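Local coordinates for protein VIN1 (Oscarella pearsei, PDB 6BFI) that binds actin filaments as a sponge homolog of vinculin and may play a role in cell-cell adhesion, at residues R679-W684 with D690-V695. Sequence-based numbering, arbitrary orientation.
Sequences READQW and DLISLV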
# COMPACT_ATOMS: atom_id res chain seq x y z
N ARG A 679 -8.70 -2.41 -23.17
CA ARG A 679 -7.41 -2.56 -23.83
C ARG A 679 -6.44 -3.36 -22.99
O ARG A 679 -5.61 -4.09 -23.54
CB ARG A 679 -6.84 -1.18 -24.16
CG ARG A 679 -5.77 -1.19 -25.23
CD ARG A 679 -5.64 0.17 -25.88
NE ARG A 679 -6.90 0.62 -26.48
CZ ARG A 679 -7.70 1.54 -25.95
NH1 ARG A 679 -7.38 2.11 -24.80
NH2 ARG A 679 -8.82 1.88 -26.57
N GLU A 680 -6.51 -3.23 -21.66
CA GLU A 680 -5.67 -4.06 -20.80
C GLU A 680 -6.01 -5.53 -20.95
O GLU A 680 -5.11 -6.38 -21.04
CB GLU A 680 -5.81 -3.62 -19.34
CG GLU A 680 -4.97 -4.43 -18.36
CD GLU A 680 -3.49 -4.19 -18.52
OE1 GLU A 680 -3.10 -3.10 -19.01
OE2 GLU A 680 -2.70 -5.09 -18.17
N ALA A 681 -7.30 -5.86 -21.00
CA ALA A 681 -7.71 -7.25 -21.13
C ALA A 681 -7.65 -7.77 -22.56
O ALA A 681 -7.68 -8.99 -22.76
CB ALA A 681 -9.12 -7.44 -20.57
N ASP A 682 -7.56 -6.89 -23.56
CA ASP A 682 -7.67 -7.31 -24.95
C ASP A 682 -6.40 -8.00 -25.44
O ASP A 682 -6.47 -8.81 -26.37
CB ASP A 682 -8.00 -6.11 -25.84
CG ASP A 682 -8.39 -6.52 -27.25
OD1 ASP A 682 -9.03 -7.58 -27.41
OD2 ASP A 682 -8.05 -5.78 -28.20
N GLN A 683 -5.25 -7.69 -24.85
CA GLN A 683 -4.00 -8.31 -25.27
C GLN A 683 -3.92 -9.79 -24.90
O GLN A 683 -2.98 -10.47 -25.34
CB GLN A 683 -2.81 -7.55 -24.68
CG GLN A 683 -2.90 -7.29 -23.19
CD GLN A 683 -1.74 -6.47 -22.67
OE1 GLN A 683 -0.63 -6.54 -23.19
NE2 GLN A 683 -2.00 -5.66 -21.65
N TRP A 684 -4.87 -10.30 -24.11
CA TRP A 684 -4.93 -11.70 -23.75
C TRP A 684 -6.07 -12.38 -24.51
O TRP A 684 -7.15 -11.80 -24.68
CB TRP A 684 -5.14 -11.88 -22.25
CG TRP A 684 -4.17 -11.12 -21.41
CD1 TRP A 684 -4.34 -9.87 -20.89
CD2 TRP A 684 -2.88 -11.57 -20.98
NE1 TRP A 684 -3.24 -9.51 -20.17
CE2 TRP A 684 -2.32 -10.53 -20.21
CE3 TRP A 684 -2.14 -12.74 -21.18
CZ2 TRP A 684 -1.06 -10.63 -19.63
CZ3 TRP A 684 -0.89 -12.83 -20.60
CH2 TRP A 684 -0.36 -11.79 -19.84
N ASP A 690 -11.60 -17.25 -17.88
CA ASP A 690 -12.88 -16.58 -17.68
C ASP A 690 -12.71 -15.17 -17.11
O ASP A 690 -13.61 -14.34 -17.28
CB ASP A 690 -13.77 -17.41 -16.75
CG ASP A 690 -14.01 -18.81 -17.29
OD1 ASP A 690 -14.06 -18.98 -18.52
OD2 ASP A 690 -14.16 -19.74 -16.47
N LEU A 691 -11.59 -14.89 -16.45
CA LEU A 691 -11.37 -13.56 -15.88
C LEU A 691 -11.33 -12.50 -16.98
O LEU A 691 -11.96 -11.44 -16.86
CB LEU A 691 -10.07 -13.55 -15.06
CG LEU A 691 -9.76 -12.32 -14.20
CD1 LEU A 691 -9.03 -12.74 -12.95
CD2 LEU A 691 -8.93 -11.29 -14.96
N ILE A 692 -10.59 -12.78 -18.05
CA ILE A 692 -10.53 -11.85 -19.18
C ILE A 692 -11.91 -11.64 -19.78
O ILE A 692 -12.27 -10.53 -20.19
CB ILE A 692 -9.52 -12.36 -20.23
CG1 ILE A 692 -8.12 -12.42 -19.62
CG2 ILE A 692 -9.52 -11.47 -21.46
CD1 ILE A 692 -7.64 -11.10 -19.04
N SER A 693 -12.72 -12.70 -19.81
CA SER A 693 -14.08 -12.59 -20.34
C SER A 693 -14.93 -11.66 -19.48
O SER A 693 -15.59 -10.75 -19.99
CB SER A 693 -14.72 -13.98 -20.43
OG SER A 693 -13.83 -14.91 -21.01
N LEU A 694 -14.92 -11.89 -18.16
CA LEU A 694 -15.68 -11.03 -17.26
C LEU A 694 -15.23 -9.58 -17.36
O LEU A 694 -16.05 -8.66 -17.32
CB LEU A 694 -15.54 -11.52 -15.82
CG LEU A 694 -15.92 -12.97 -15.50
CD1 LEU A 694 -15.92 -13.20 -14.00
CD2 LEU A 694 -17.27 -13.34 -16.11
N VAL A 695 -13.92 -9.36 -17.49
CA VAL A 695 -13.40 -8.00 -17.51
C VAL A 695 -13.78 -7.30 -18.81
O VAL A 695 -14.16 -6.12 -18.81
CB VAL A 695 -11.88 -8.00 -17.28
CG1 VAL A 695 -11.33 -6.62 -17.51
CG2 VAL A 695 -11.57 -8.45 -15.86
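Ile692 and Ala681 bring together two successive helices, 669-682 and 690-710, joined by a short non-helical connection, and they illustrate how a helical hairpin of a vinculin-family bundle closes at its turn: a branched side chain packs where the partner helix offers a methyl group. All the touching side chains are apolar. Ala681 CB points at the second helix and meets two residues one helical turn apart, Ile692 CG2 at 4.1 Å and Val695 CG1 at 3.9 Å. The small side chain lets the backbones approach, with the CA atoms of Ala681 and Ile692 5.7 Å apart. Ile692 CG1 lies anti to its own carbonyl carbon (chi1 -62°), which directs it against Trp684 CB and puts CG2 on the Ala681 side; chi2 (-56°) then brings CD1 to the indole. At the ring, CD1 comes obliquely, 4.0 Å from Trp684 CD1. Cutting Ile692 back to an alanine is likely to open a gap beside Trp684 CB and CD1 and to deprive the Ala681 methyl of its CG2 neighbour, leaving it Val695 CG1.

The closest approach involves a polar atom: Ala681 O touches Ile692 CG2 at 3.4 Å, but as a van der Waals contact. This oxygen also sits in plane at the edge of the Trp684 ring and accepts a weak hydrogen bond from Trp684 N. Beyond the pair, Trp684 also meets the ring of Trp832 edge-to-face, and Val695 packs on Val807 and Ile811 of helix 786-817. The absence of any hydrogen bond or salt bridge between the segments implies that this buried junction is held mainly by shape fit and, probably, exclusion of water.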